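Local coordinates for protein malate Synthase (Haloferax volcanii, PDB 3OYZ) that catalyses the magnesium-dependent condensation of acetyl-CoA with glyoxylate and the hydrolysis of the resulting malyl-CoA to malate and CoA in the glyoxylate cycle, at residues V191-T194 with K195-A199; W387-A390 with T391-A394; P122-G126 with I127-K131; T397-S400 with L401-V405. One frame throughout, in Å; residues are numbered along the deposited sequence. Where two conformers were deposited one is given.

Contact 1: residues V191-T194 with K195-A199. With MG (magnesium ion), chain D; K (potassium ion), chain F; PYR (pyruvic acid), chain C.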
loop_
_atom_site.group_PDB
_atom_site.type_symbol
_atom_site.label_atom_id
_atom_site.label_comp_id
_atom_site.label_asym_id
_atom_site.label_seq_id
_atom_site.Cartn_x
_atom_site.Cartn_y
_atom_site.Cartn_z
ATOM N N VAL A 191 13.952 -8.359 -7.286
ATOM C CA VAL A 191 14.669 -9.581 -6.913
ATOM C C VAL A 191 15.437 -9.325 -5.611
ATOM O O VAL A 191 15.224 -10.022 -4.621
ATOM C CB VAL A 191 15.604 -10.116 -8.017
ATOM C CG1 VAL A 191 16.068 -11.488 -7.557
ATOM C CG2 VAL A 191 14.819 -10.272 -9.303
ATOM N N ASP A 192 16.325 -8.341 -5.610
ATOM C CA ASP A 192 16.995 -7.995 -4.362
ATOM C C ASP A 192 16.006 -7.460 -3.305
ATOM O O ASP A 192 16.215 -7.661 -2.099
ATOM C CB ASP A 192 18.039 -6.936 -4.653
ATOM C CG ASP A 192 19.366 -7.546 -5.161
ATOM O OD1 ASP A 192 19.756 -8.527 -4.505
ATOM O OD2 ASP A 192 19.895 -7.083 -6.206
ATOM N N TYR A 193 14.879 -6.905 -3.742
ATOM C CA TYR A 193 13.905 -6.435 -2.763
ATOM C C TYR A 193 13.271 -7.605 -2.051
ATOM O O TYR A 193 13.120 -7.600 -0.833
ATOM C CB TYR A 193 12.840 -5.638 -3.517
ATOM C CG TYR A 193 11.760 -5.038 -2.623
ATOM C CD1 TYR A 193 12.001 -3.848 -1.940
ATOM C CD2 TYR A 193 10.501 -5.639 -2.517
ATOM C CE1 TYR A 193 10.966 -3.265 -1.121
ATOM C CE2 TYR A 193 9.500 -5.074 -1.743
ATOM C CZ TYR A 193 9.716 -3.868 -1.096
ATOM O OH TYR A 193 8.649 -3.418 -0.326
ATOM N N THR A 194 12.927 -8.660 -2.791
ATOM C CA THR A 194 12.425 -9.916 -2.199
ATOM C C THR A 194 13.323 -10.455 -1.135
ATOM O O THR A 194 12.838 -10.871 -0.065
ATOM C CB THR A 194 12.276 -11.007 -3.279
ATOM O OG1 THR A 194 11.246 -10.541 -4.133
ATOM C CG2 THR A 194 11.810 -12.414 -2.704
ATOM N N LYS A 195 14.625 -10.422 -1.439
ATOM C CA LYS A 195 15.702 -10.774 -0.519
ATOM C C LYS A 195 15.657 -9.924 0.764
ATOM O O LYS A 195 15.627 -10.387 1.899
ATOM C CB LYS A 195 17.040 -10.586 -1.262
ATOM C CG LYS A 195 18.319 -10.549 -0.395
ATOM C CD LYS A 195 19.627 -10.332 -1.169
ATOM C CE LYS A 195 19.938 -8.932 -1.691
ATOM N NZ LYS A 195 19.439 -7.872 -0.774
ATOM N N ASP A 196 15.670 -8.612 0.548
ATOM C CA ASP A 196 15.730 -7.667 1.668
ATOM C C ASP A 196 14.494 -7.788 2.535
ATOM O O ASP A 196 14.587 -7.670 3.747
ATOM C CB ASP A 196 15.963 -6.233 1.107
ATOM C CG ASP A 196 16.126 -5.181 2.260
ATOM O OD1 ASP A 196 17.199 -5.190 2.884
ATOM O OD2 ASP A 196 15.208 -4.386 2.598
ATOM N N MET A 197 13.322 -8.025 1.938
ATOM C CA MET A 197 12.066 -8.173 2.646
ATOM C C MET A 197 11.939 -9.589 3.247
ATOM O O MET A 197 11.024 -9.791 4.096
ATOM C CB MET A 197 10.863 -7.841 1.718
ATOM C CG MET A 197 10.892 -6.325 1.177
ATOM S SD MET A 197 10.303 -5.300 2.620
ATOM C CE MET A 197 8.533 -5.518 2.366
ATOM N N ARG A 198 12.829 -10.524 2.866
ATOM C CA ARG A 198 12.749 -11.926 3.366
ATOM C C ARG A 198 11.476 -12.642 2.892
ATOM O O ARG A 198 10.918 -13.469 3.595
ATOM C CB ARG A 198 12.978 -12.130 4.882
ATOM C CG ARG A 198 14.264 -11.416 5.336
ATOM C CD ARG A 198 14.816 -11.728 6.712
ATOM N NE ARG A 198 13.797 -11.640 7.740
ATOM C CZ ARG A 198 13.986 -12.124 8.967
ATOM N NH1 ARG A 198 15.146 -12.717 9.276
ATOM N NH2 ARG A 198 13.016 -12.037 9.861
ATOM N N ALA A 199 11.039 -12.377 1.665
ATOM C CA ALA A 199 9.801 -12.950 1.267
ATOM C C ALA A 199 10.098 -14.355 0.706
ATOM O O ALA A 199 11.197 -14.638 0.249
ATOM C CB ALA A 199 9.121 -12.081 0.225
HETATM MG MG MG D . 19.266 -5.959 -7.590
HETATM K K K F . 10.203 -8.381 6.246
HETATM C C PYR C . 16.914 -6.670 -8.833
HETATM O O PYR C . 17.552 -6.806 -7.733
HETATM O OXT PYR C . 15.683 -7.006 -8.975
HETATM C CA PYR C . 17.577 -5.995 -9.859
HETATM O O3 PYR C . 18.782 -5.537 -9.670
HETATM C CB PYR C . 16.881 -5.723 -11.140
HETATM O O HOH W 1 20.622 -7.337 -8.958
HETATM O O HOH W 2 20.813 -4.725 -7.851
#
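Met-197 folds back over the ring of Tyr-193, one helical turn earlier. Its CB lies 3.4 Å from Tyr-193 O, the same carbonyl that accepts Met-197 N at 2.8 Å. CG follows, 3.5 Å from the centroid of the Tyr-193 ring and only 16° off its normal, which makes a CH-pi contact over the face. The next atom, SD, is already oblique to the ring, a looser Met-aromatic contact, and CE ends the chain 3.4 Å from Tyr-193 OH. Bends at chi2 (-77°) and chi3 (-83°) keep the thioether curled along the tyrosine out to its hydroxyl. That hydroxyl is hydrogen-bonded to Glu-163, and Trp-209 meets the ring edge-to-face. An alanine in place of Tyr-193 would take away the surface under Met-197 CG, and would probably leave the thioether freer to turn and Glu-163 without this partner.

The helix ends in a Schellman motif: Arg-198 has positive phi, and Ala-199 N reaches back to Thr-194 O at 2.9 Å. Met-197 O binds a potassium ion at 2.7 Å, shared with Ser-217, Ser-221 and Gly-252 of the second subunit. At the other end, Val-191 N and Asp-192 N both donate to pyruvate, and Asp-192 OD2 coordinates magnesium at 1.9 Å, with Glu-158 as a further ligand. A helix start that grips a carboxylate while supplying a metal ligand, just after barrel strand 183-188, marks the magnesium-substrate site of this TIM-barrel enzyme of the HpcH/HpaI aldolase family.

Contact 2: residues W387-A390 with T391-A394; sequences WDEA and TYQA. With ACO (acetyl coenzyme *a), chain B.
Asp-388 N donates to Thr-391 OG1 over 2.9 Å, and the N-H...O angle of 175° shows a nearly straight bond. Asp-388 OD1 also accepts Ala-390 N, weakly, at 3.3 Å (126°). Asp-388, as N-cap, thus forms a capping box with Thr-391. Its CG sits between the backbone N and the carbonyl carbon (chi1 65°), from where OD1 faces the first turn while OD2 lies 3.2 Å from C3P of acetyl-CoA. Asp-388 is the predicted proton acceptor, and the box is likely to steady this residue, whose OD2 lies beside the thioester end of acetyl-CoA.

One turn on, Gln-393 NE2 donates to Glu-389 OE2 at 2.9 Å. The carboxylate oxygen lies almost in the amide plane, whereas the nitrogen comes to it from above the carboxylate plane. Glu-389 OE1 has its own partner in Lys-357, so the two oxygens of the carboxylate serve different mates. Backbone bonds from Tyr-392 N to Asp-388 O and from Gln-393 N to Glu-389 O carry the helix forward.

Packing lies on the Trp-387 side. Thr-391 CG2 stands over the indole, 3.6 Å from the centroid of its five-membered ring, a CH-pi contact made by the branch that its hydroxyl, turned to Asp-388 N, leaves for the ring.

Trp-387 ends strand 382-387, which pairs with strand 364-369, and its side chain touches Ile-364, Met-366 and Ser-349. Tyr-392 and Glu-389 pack on helix 343-358, while Ala-390, Gln-393 and Ala-394 lie against helix 190-197.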
loop_
_atom_site.group_PDB
_atom_site.type_symbol
_atom_site.label_atom_id
_atom_site.label_comp_id
_atom_site.label_asym_id
_atom_site.label_seq_id
_atom_site.Cartn_x
_atom_site.Cartn_y
_atom_site.Cartn_z
ATOM N N TRP A 387 18.440 -16.218 -13.961
ATOM C CA TRP A 387 19.129 -16.238 -12.674
ATOM C C TRP A 387 20.380 -15.355 -12.686
ATOM O O TRP A 387 21.175 -15.351 -13.656
ATOM C CB TRP A 387 19.582 -17.628 -12.213
ATOM C CG TRP A 387 18.483 -18.410 -11.557
ATOM C CD1 TRP A 387 17.327 -18.788 -12.147
ATOM C CD2 TRP A 387 18.458 -18.957 -10.231
ATOM N NE1 TRP A 387 16.562 -19.525 -11.268
ATOM C CE2 TRP A 387 17.219 -19.601 -10.071
ATOM C CE3 TRP A 387 19.322 -18.896 -9.131
ATOM C CZ2 TRP A 387 16.843 -20.223 -8.877
ATOM C CZ3 TRP A 387 18.950 -19.526 -7.959
ATOM C CH2 TRP A 387 17.722 -20.172 -7.837
ATOM N N ASP A 388 20.502 -14.596 -11.594
ATOM C CA ASP A 388 21.728 -13.926 -11.220
ATOM C C ASP A 388 21.883 -13.914 -9.699
ATOM O O ASP A 388 21.123 -14.599 -9.004
ATOM C CB ASP A 388 21.868 -12.578 -11.927
ATOM C CG ASP A 388 20.808 -11.554 -11.540
ATOM O OD1 ASP A 388 20.165 -11.637 -10.468
ATOM O OD2 ASP A 388 20.687 -10.579 -12.317
ATOM N N GLU A 389 22.899 -13.192 -9.219
ATOM C CA GLU A 389 23.334 -13.194 -7.820
ATOM C C GLU A 389 22.151 -12.811 -6.913
ATOM O O GLU A 389 21.964 -13.423 -5.873
ATOM C CB GLU A 389 24.508 -12.221 -7.636
ATOM C CG GLU A 389 24.983 -12.020 -6.200
ATOM C CD GLU A 389 25.559 -13.279 -5.555
ATOM O OE1 GLU A 389 25.840 -14.273 -6.247
ATOM O OE2 GLU A 389 25.757 -13.293 -4.333
ATOM N N ALA A 390 21.333 -11.875 -7.381
ATOM C CA ALA A 390 20.113 -11.479 -6.643
ATOM C C ALA A 390 19.172 -12.683 -6.495
ATOM O O ALA A 390 18.584 -12.925 -5.449
ATOM C CB ALA A 390 19.420 -10.331 -7.373
ATOM N N THR A 391 18.988 -13.423 -7.582
ATOM C CA THR A 391 18.093 -14.556 -7.565
ATOM C C THR A 391 18.600 -15.588 -6.558
ATOM O O THR A 391 17.832 -16.233 -5.818
ATOM C CB THR A 391 18.052 -15.272 -8.960
ATOM O OG1 THR A 391 18.088 -14.314 -10.013
ATOM C CG2 THR A 391 16.822 -16.151 -9.103
ATOM N N TYR A 392 19.906 -15.818 -6.627
ATOM C CA TYR A 392 20.542 -16.664 -5.667
ATOM C C TYR A 392 20.266 -16.179 -4.236
ATOM O O TYR A 392 19.871 -16.959 -3.359
ATOM C CB TYR A 392 22.042 -16.583 -5.986
ATOM C CG TYR A 392 22.874 -17.280 -4.972
ATOM C CD1 TYR A 392 22.929 -18.666 -4.951
ATOM C CD2 TYR A 392 23.624 -16.573 -4.044
ATOM C CE1 TYR A 392 23.697 -19.331 -4.034
ATOM C CE2 TYR A 392 24.374 -17.238 -3.081
ATOM C CZ TYR A 392 24.407 -18.620 -3.095
ATOM O OH TYR A 392 25.163 -19.329 -2.192
ATOM N N GLN A 393 20.547 -14.899 -3.941
ATOM C CA GLN A 393 20.333 -14.391 -2.575
ATOM C C GLN A 393 18.864 -14.577 -2.161
ATOM O O GLN A 393 18.535 -15.090 -1.059
ATOM C CB GLN A 393 20.735 -12.891 -2.581
ATOM C CG GLN A 393 22.222 -12.652 -2.717
ATOM C CD GLN A 393 23.000 -13.355 -1.596
ATOM O OE1 GLN A 393 22.498 -13.551 -0.479
ATOM N NE2 GLN A 393 24.229 -13.775 -1.906
ATOM N N ALA A 394 17.945 -14.217 -3.061
ATOM C CA ALA A 394 16.513 -14.388 -2.741
ATOM C C ALA A 394 16.055 -15.806 -2.486
ATOM O O ALA A 394 15.179 -16.041 -1.638
ATOM C CB ALA A 394 15.584 -13.739 -3.803
HETATM N N1A ACO B . 21.930 -7.733 -24.127
HETATM C C2A ACO B . 22.474 -7.903 -25.348
HETATM N N3A ACO B . 22.191 -8.991 -26.085
HETATM C C4A ACO B . 21.373 -9.986 -25.653
HETATM C C5A ACO B . 20.759 -9.824 -24.318
HETATM C C6A ACO B . 21.114 -8.630 -23.528
HETATM N N6A ACO B . 20.566 -8.546 -22.286
HETATM N N7A ACO B . 20.000 -10.903 -24.087
HETATM C C8A ACO B . 20.126 -11.708 -25.169
HETATM N N9A ACO B . 20.893 -11.147 -26.113
HETATM C C1B ACO B . 21.189 -11.789 -27.434
HETATM C C2B ACO B . 21.367 -13.283 -27.195
HETATM O O2B ACO B . 22.721 -13.531 -26.821
HETATM C C3B ACO B . 20.962 -13.892 -28.523
HETATM O O3B ACO B . 22.116 -13.658 -29.337
HETATM P P3B ACO B . 22.547 -14.510 -30.679
HETATM O O7A ACO B . 22.107 -13.511 -31.738
HETATM O O8A ACO B . 21.730 -15.772 -30.496
HETATM O O9A ACO B . 24.035 -14.766 -30.581
HETATM C C4B ACO B . 19.828 -12.979 -28.958
HETATM O O4B ACO B . 20.099 -11.699 -28.370
HETATM C C5B ACO B . 18.482 -13.457 -28.425
HETATM O O5B ACO B . 18.711 -13.955 -27.106
HETATM P P1A ACO B . 17.614 -14.814 -26.311
HETATM O O1A ACO B . 17.348 -16.172 -26.877
HETATM O O2A ACO B . 16.409 -13.919 -26.275
HETATM O O3A ACO B . 18.090 -15.050 -24.800
HETATM P P2A ACO B . 19.242 -16.097 -24.419
HETATM O O4A ACO B . 20.223 -15.767 -25.497
HETATM O O5A ACO B . 18.560 -17.389 -24.021
HETATM O O6A ACO B . 19.865 -15.605 -22.998
HETATM C CBP ACO B . 19.904 -14.439 -20.833
HETATM C CCP ACO B . 19.102 -15.295 -21.821
HETATM C CDP ACO B . 21.175 -15.163 -20.392
HETATM C CEP ACO B . 19.030 -14.259 -19.598
HETATM C CAP ACO B . 20.342 -13.097 -21.431
HETATM O OAP ACO B . 19.171 -12.584 -22.050
HETATM C C9P ACO B . 20.824 -12.085 -20.412
HETATM O O9P ACO B . 21.916 -12.242 -19.856
HETATM N N8P ACO B . 19.992 -11.064 -20.145
HETATM C C7P ACO B . 20.399 -10.046 -19.185
HETATM C C6P ACO B . 20.352 -10.523 -17.725
HETATM C C5P ACO B . 20.534 -9.268 -16.891
HETATM O O5P ACO B . 20.661 -8.178 -17.447
HETATM N N4P ACO B . 20.483 -9.443 -15.571
HETATM C C3P ACO B . 20.590 -8.374 -14.594
HETATM C C2P ACO B . 19.366 -7.454 -14.620
HETATM S S1P ACO B . 18.325 -8.287 -13.459
HETATM C C ACO B . 18.808 -7.910 -11.891
HETATM O O ACO B . 19.889 -7.425 -11.619
HETATM C CH3 ACO B . 17.848 -8.257 -10.794
#

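Contact 3: residues P122-G126 with I127-K131; sequences PEVGG and IDDWK
Trp-130 and Asp-129, in the first turn of helix 127-143, hold the loop before it by its backbone. Trp-130 NE1 donates to Gly-125 O at 2.9 Å, standing 39° out of the carbonyl plane and so missing a lone-pair direction. Asp-129, its CG anti to the backbone N (chi1 -177°), swings back toward the loop, and OD2 accepts Gly-125 N at 3.0 Å on the anti side of the carboxylate, tilted 32° out of its plane. Gly-126, the N-cap, closes the turn through its carbonyl, which receives Trp-130 N at 3.3 Å in the carbonyl plane and Asp-129 N more weakly.

This is the tight part. Val-124 crosses the indole at about a right angle, with CG2 3.4 Å from Trp-130 NE1, and Trp-130 is further packed by Val-155 and Ile-157 of strand 152-157. The outer side differs: Asp-128 is exposed, and its OD1 meets Lys-131 NZ in a salt bridge of 3.0 Å, with Glu-172 a second partner of the lysine.

The bonds joining loop and helix divide equally, two side chain to peptide and two backbone. Asp-129 OD2 also accepts from Trp-87 NE1, and two N-H groups on one oxygen would probably favour the ionised carboxylate. The loop carries Glu-123, which is salt-bridged to Arg-89 and whose backbone N donates a hydrogen bond to OE1 of the magnesium ligand Glu-158, a second-shell role.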
loop_
_atom_site.group_PDB
_atom_site.type_symbol
_atom_site.label_atom_id
_atom_site.label_comp_id
_atom_site.label_asym_id
_atom_site.label_seq_id
_atom_site.Cartn_x
_atom_site.Cartn_y
_atom_site.Cartn_z
ATOM N N PRO A 122 22.570 0.943 -7.903
ATOM C CA PRO A 122 21.800 -0.089 -7.297
ATOM C C PRO A 122 21.959 -0.030 -5.764
ATOM O O PRO A 122 22.841 0.603 -5.230
ATOM C CB PRO A 122 22.493 -1.348 -7.817
ATOM C CG PRO A 122 23.976 -0.940 -7.710
ATOM C CD PRO A 122 23.892 0.438 -8.357
ATOM N N GLU A 123 21.101 -0.741 -5.073
ATOM C CA GLU A 123 21.197 -1.058 -3.646
ATOM C C GLU A 123 21.226 0.188 -2.702
ATOM O O GLU A 123 21.873 0.095 -1.658
ATOM C CB GLU A 123 22.426 -1.964 -3.400
ATOM C CG GLU A 123 22.354 -3.342 -4.044
ATOM C CD GLU A 123 21.442 -4.262 -3.277
ATOM O OE1 GLU A 123 21.396 -5.429 -3.651
ATOM O OE2 GLU A 123 20.681 -3.865 -2.361
ATOM N N VAL A 124 20.636 1.316 -3.095
ATOM C CA VAL A 124 20.672 2.534 -2.286
ATOM C C VAL A 124 19.846 2.221 -0.987
ATOM O O VAL A 124 19.062 1.256 -0.947
ATOM C CB VAL A 124 20.187 3.750 -3.088
ATOM C CG1 VAL A 124 21.159 4.104 -4.304
ATOM C CG2 VAL A 124 18.733 3.564 -3.552
ATOM N N GLY A 125 20.078 2.978 0.073
ATOM C CA GLY A 125 19.378 2.782 1.355
ATOM C C GLY A 125 18.525 4.011 1.619
ATOM O O GLY A 125 17.781 4.411 0.713
ATOM N N GLY A 126 18.663 4.623 2.808
ATOM C CA GLY A 126 17.922 5.868 3.130
ATOM C C GLY A 126 18.468 7.066 2.390
ATOM O O GLY A 126 19.510 6.970 1.688
ATOM N N ILE A 127 17.795 8.208 2.532
ATOM C CA ILE A 127 18.180 9.352 1.713
ATOM C C ILE A 127 19.630 9.798 1.957
ATOM O O ILE A 127 20.295 10.301 1.041
ATOM C CB ILE A 127 17.139 10.485 1.942
ATOM C CG1 ILE A 127 17.333 11.546 0.836
ATOM C CG2 ILE A 127 17.338 11.120 3.373
ATOM C CD1 ILE A 127 16.700 10.956 -0.485
ATOM N N ASP A 128 20.212 9.534 3.135
ATOM C CA ASP A 128 21.583 9.997 3.323
ATOM C C ASP A 128 22.565 9.125 2.482
ATOM O O ASP A 128 23.562 9.665 2.023
ATOM C CB ASP A 128 21.999 9.978 4.815
ATOM C CG ASP A 128 21.432 11.221 5.529
ATOM O OD1 ASP A 128 20.793 12.114 4.892
ATOM O OD2 ASP A 128 21.659 11.387 6.716
ATOM N N ASP A 129 22.224 7.871 2.219
ATOM C CA ASP A 129 23.037 7.031 1.270
ATOM C C ASP A 129 22.852 7.558 -0.170
ATOM O O ASP A 129 23.810 7.573 -0.971
ATOM C CB ASP A 129 22.538 5.582 1.255
ATOM C CG ASP A 129 23.397 4.653 0.335
ATOM O OD1 ASP A 129 24.652 4.620 0.522
ATOM O OD2 ASP A 129 22.812 4.090 -0.628
ATOM N N TRP A 130 21.650 7.992 -0.556
ATOM C CA TRP A 130 21.517 8.635 -1.884
ATOM C C TRP A 130 22.341 9.899 -2.008
ATOM O O TRP A 130 22.879 10.201 -3.089
ATOM C CB TRP A 130 20.052 9.028 -2.275
ATOM C CG TRP A 130 19.025 7.916 -2.223
ATOM C CD1 TRP A 130 18.977 6.820 -1.407
ATOM C CD2 TRP A 130 17.778 7.931 -2.938
ATOM N NE1 TRP A 130 17.802 6.134 -1.586
ATOM C CE2 TRP A 130 17.020 6.823 -2.487
ATOM C CE3 TRP A 130 17.226 8.824 -3.864
ATOM C CZ2 TRP A 130 15.746 6.506 -2.994
ATOM C CZ3 TRP A 130 15.913 8.532 -4.363
ATOM C CH2 TRP A 130 15.222 7.366 -3.944
ATOM N N LYS A 131 22.507 10.662 -0.931
ATOM C CA LYS A 131 23.296 11.889 -1.012
ATOM C C LYS A 131 24.756 11.406 -1.213
ATOM O O LYS A 131 25.560 12.151 -1.749
ATOM C CB LYS A 131 23.217 12.627 0.337
ATOM C CG LYS A 131 21.777 13.224 0.480
ATOM C CD LYS A 131 21.617 13.962 1.859
ATOM C CE LYS A 131 20.125 14.416 2.011
ATOM N NZ LYS A 131 19.987 14.694 3.487
#

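Contact 4: residues T397-S400 with L401-V405; sequences TPIS and LFQDV
Thr-397 O accepts Leu-401 N at 2.9 Å, the first of four i to i+4 bonds that cross this regular helix. The Thr-397 side chain comes near none of the later residues, so its share of the contact is this carbonyl. Pro-398 likewise contributes through its backbone, its O taking Phe-402 N at 3.1 Å with the donor tilted 32° from the carbonyl plane; its ring packs on Met-200.

At Ile-399 side chains join in. Its O accepts Gln-403 N at 2.8 Å in an almost linear bond (178°), and its CG2, anti to the backbone N, comes 3.7 Å from Gln-403 NE2. The Gln-403 amide thus runs past a methyl branch, and Gln-403 CG lies 3.4 Å from Ile-399 O. NE2 itself donates to Ala-428 O and Val-431 O near the chain's C-terminal end. If Gln-403 were a leucine, those two carbonyls would lose their donor, and the tie between this helix and the C-terminal segment would probably weaken.

Ser-400 ends the first segment; its O takes Asp-404 N at 3.0 Å, while its OG turns back to Met-396 O in a weak bond. Asp-404 OD2 leads off from the first segment to Arg-8 and to Phe-10 N, both of the second subunit, and Ser-400 and Leu-401 also pack on that Phe-10.

The bonds between the two segments are therefore all backbone, and the polar side-chain ends are spent elsewhere: Gln-403 on the chain's own C-terminal segment, Asp-404 on Arg-8 across the subunit boundary.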
loop_
_atom_site.group_PDB
_atom_site.type_symbol
_atom_site.label_atom_id
_atom_site.label_comp_id
_atom_site.label_asym_id
_atom_site.label_seq_id
_atom_site.Cartn_x
_atom_site.Cartn_y
_atom_site.Cartn_z
ATOM N N THR A 397 16.300 -17.661 1.290
ATOM C CA THR A 397 15.458 -17.438 2.490
ATOM C C THR A 397 14.857 -18.657 3.165
ATOM O O THR A 397 14.986 -18.787 4.373
ATOM C CB THR A 397 14.385 -16.343 2.239
ATOM O OG1 THR A 397 15.137 -15.170 1.940
ATOM C CG2 THR A 397 13.504 -16.112 3.466
ATOM N N PRO A 398 14.210 -19.564 2.411
ATOM C CA PRO A 398 13.667 -20.755 3.079
ATOM C C PRO A 398 14.746 -21.600 3.769
ATOM O O PRO A 398 14.470 -22.148 4.831
ATOM C CB PRO A 398 12.934 -21.514 1.972
ATOM C CG PRO A 398 13.212 -20.815 0.694
ATOM C CD PRO A 398 13.883 -19.485 0.970
ATOM N N ILE A 399 15.978 -21.584 3.254
ATOM C CA ILE A 399 17.123 -22.214 3.904
ATOM C C ILE A 399 17.608 -21.468 5.160
ATOM O O ILE A 399 17.858 -22.125 6.173
ATOM C CB ILE A 399 18.355 -22.333 2.958
ATOM C CG1 ILE A 399 18.005 -23.103 1.683
ATOM C CG2 ILE A 399 19.569 -22.960 3.698
ATOM C CD1 ILE A 399 17.015 -24.229 1.895
ATOM N N SER A 400 17.785 -20.138 5.081
ATOM C CA SER A 400 18.159 -19.342 6.247
ATOM C C SER A 400 17.161 -19.488 7.378
ATOM O O SER A 400 17.550 -19.539 8.523
ATOM C CB SER A 400 18.300 -17.853 5.911
ATOM O OG SER A 400 19.191 -17.743 4.826
ATOM N N LEU A 401 15.878 -19.607 7.058
ATOM C CA LEU A 401 14.897 -19.835 8.072
ATOM C C LEU A 401 15.089 -21.238 8.661
ATOM O O LEU A 401 15.018 -21.391 9.870
ATOM C CB LEU A 401 13.497 -19.708 7.483
ATOM C CG LEU A 401 12.522 -20.377 8.420
ATOM C CD1 LEU A 401 12.121 -19.505 9.543
ATOM C CD2 LEU A 401 11.267 -20.808 7.719
ATOM N N PHE A 402 15.247 -22.246 7.818
ATOM C CA PHE A 402 15.451 -23.601 8.342
ATOM C C PHE A 402 16.653 -23.594 9.293
ATOM O O PHE A 402 16.569 -24.030 10.434
ATOM C CB PHE A 402 15.688 -24.623 7.211
ATOM C CG PHE A 402 16.091 -25.976 7.750
ATOM C CD1 PHE A 402 15.124 -26.865 8.183
ATOM C CD2 PHE A 402 17.431 -26.296 7.954
ATOM C CE1 PHE A 402 15.470 -28.106 8.741
ATOM C CE2 PHE A 402 17.802 -27.543 8.507
ATOM C CZ PHE A 402 16.829 -28.420 8.933
ATOM N N GLN A 403 17.776 -23.058 8.851
ATOM C CA GLN A 403 18.967 -22.966 9.693
ATOM C C GLN A 403 18.795 -22.253 11.034
ATOM O O GLN A 403 19.282 -22.763 12.066
ATOM C CB GLN A 403 20.085 -22.278 8.919
ATOM C CG GLN A 403 20.682 -23.078 7.751
ATOM C CD GLN A 403 21.644 -22.230 6.945
ATOM O OE1 GLN A 403 21.690 -21.014 7.114
ATOM N NE2 GLN A 403 22.405 -22.851 6.061
ATOM N N ASP A 404 18.117 -21.095 11.019
ATOM C CA ASP A 404 17.750 -20.381 12.229
ATOM C C ASP A 404 17.012 -21.276 13.201
ATOM O O ASP A 404 17.295 -21.216 14.391
ATOM C CB ASP A 404 16.848 -19.155 11.979
ATOM C CG ASP A 404 16.700 -18.288 13.213
ATOM O OD1 ASP A 404 17.726 -17.842 13.752
ATOM O OD2 ASP A 404 15.586 -18.038 13.717
ATOM N N VAL A 405 16.025 -22.007 12.698
ATOM C CA VAL A 405 15.160 -22.887 13.447
ATOM C C VAL A 405 15.940 -24.085 14.017
ATOM O O VAL A 405 15.838 -24.403 15.189
ATOM C CB VAL A 405 14.038 -23.433 12.555
ATOM C CG1 VAL A 405 13.396 -24.623 13.270
ATOM C CG2 VAL A 405 12.958 -22.384 12.283
#

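In the fold
Contacts 1 and 2 lie nearest the middle, their centres about 12 and 11 Å from the centre of the chain, and they touch: Val-191 and Asp-192 pack on Ala-390, joining the metal-binding helix to the helix capped by Asp-388. Their chemistry is that of the active site, with ligands, metal and caps. Contact 3, its centre about 16 Å from the chain centre, meets contact 1 through Glu-123 beside Asp-192, yet mainly fastens a loop to a helix, and its outer edge reaches solvent. Contact 4, farthest out at about 25 Å between centres, is still mostly buried, covered by neighbouring helices and the second subunit, which contact 1 also meets, through potassium.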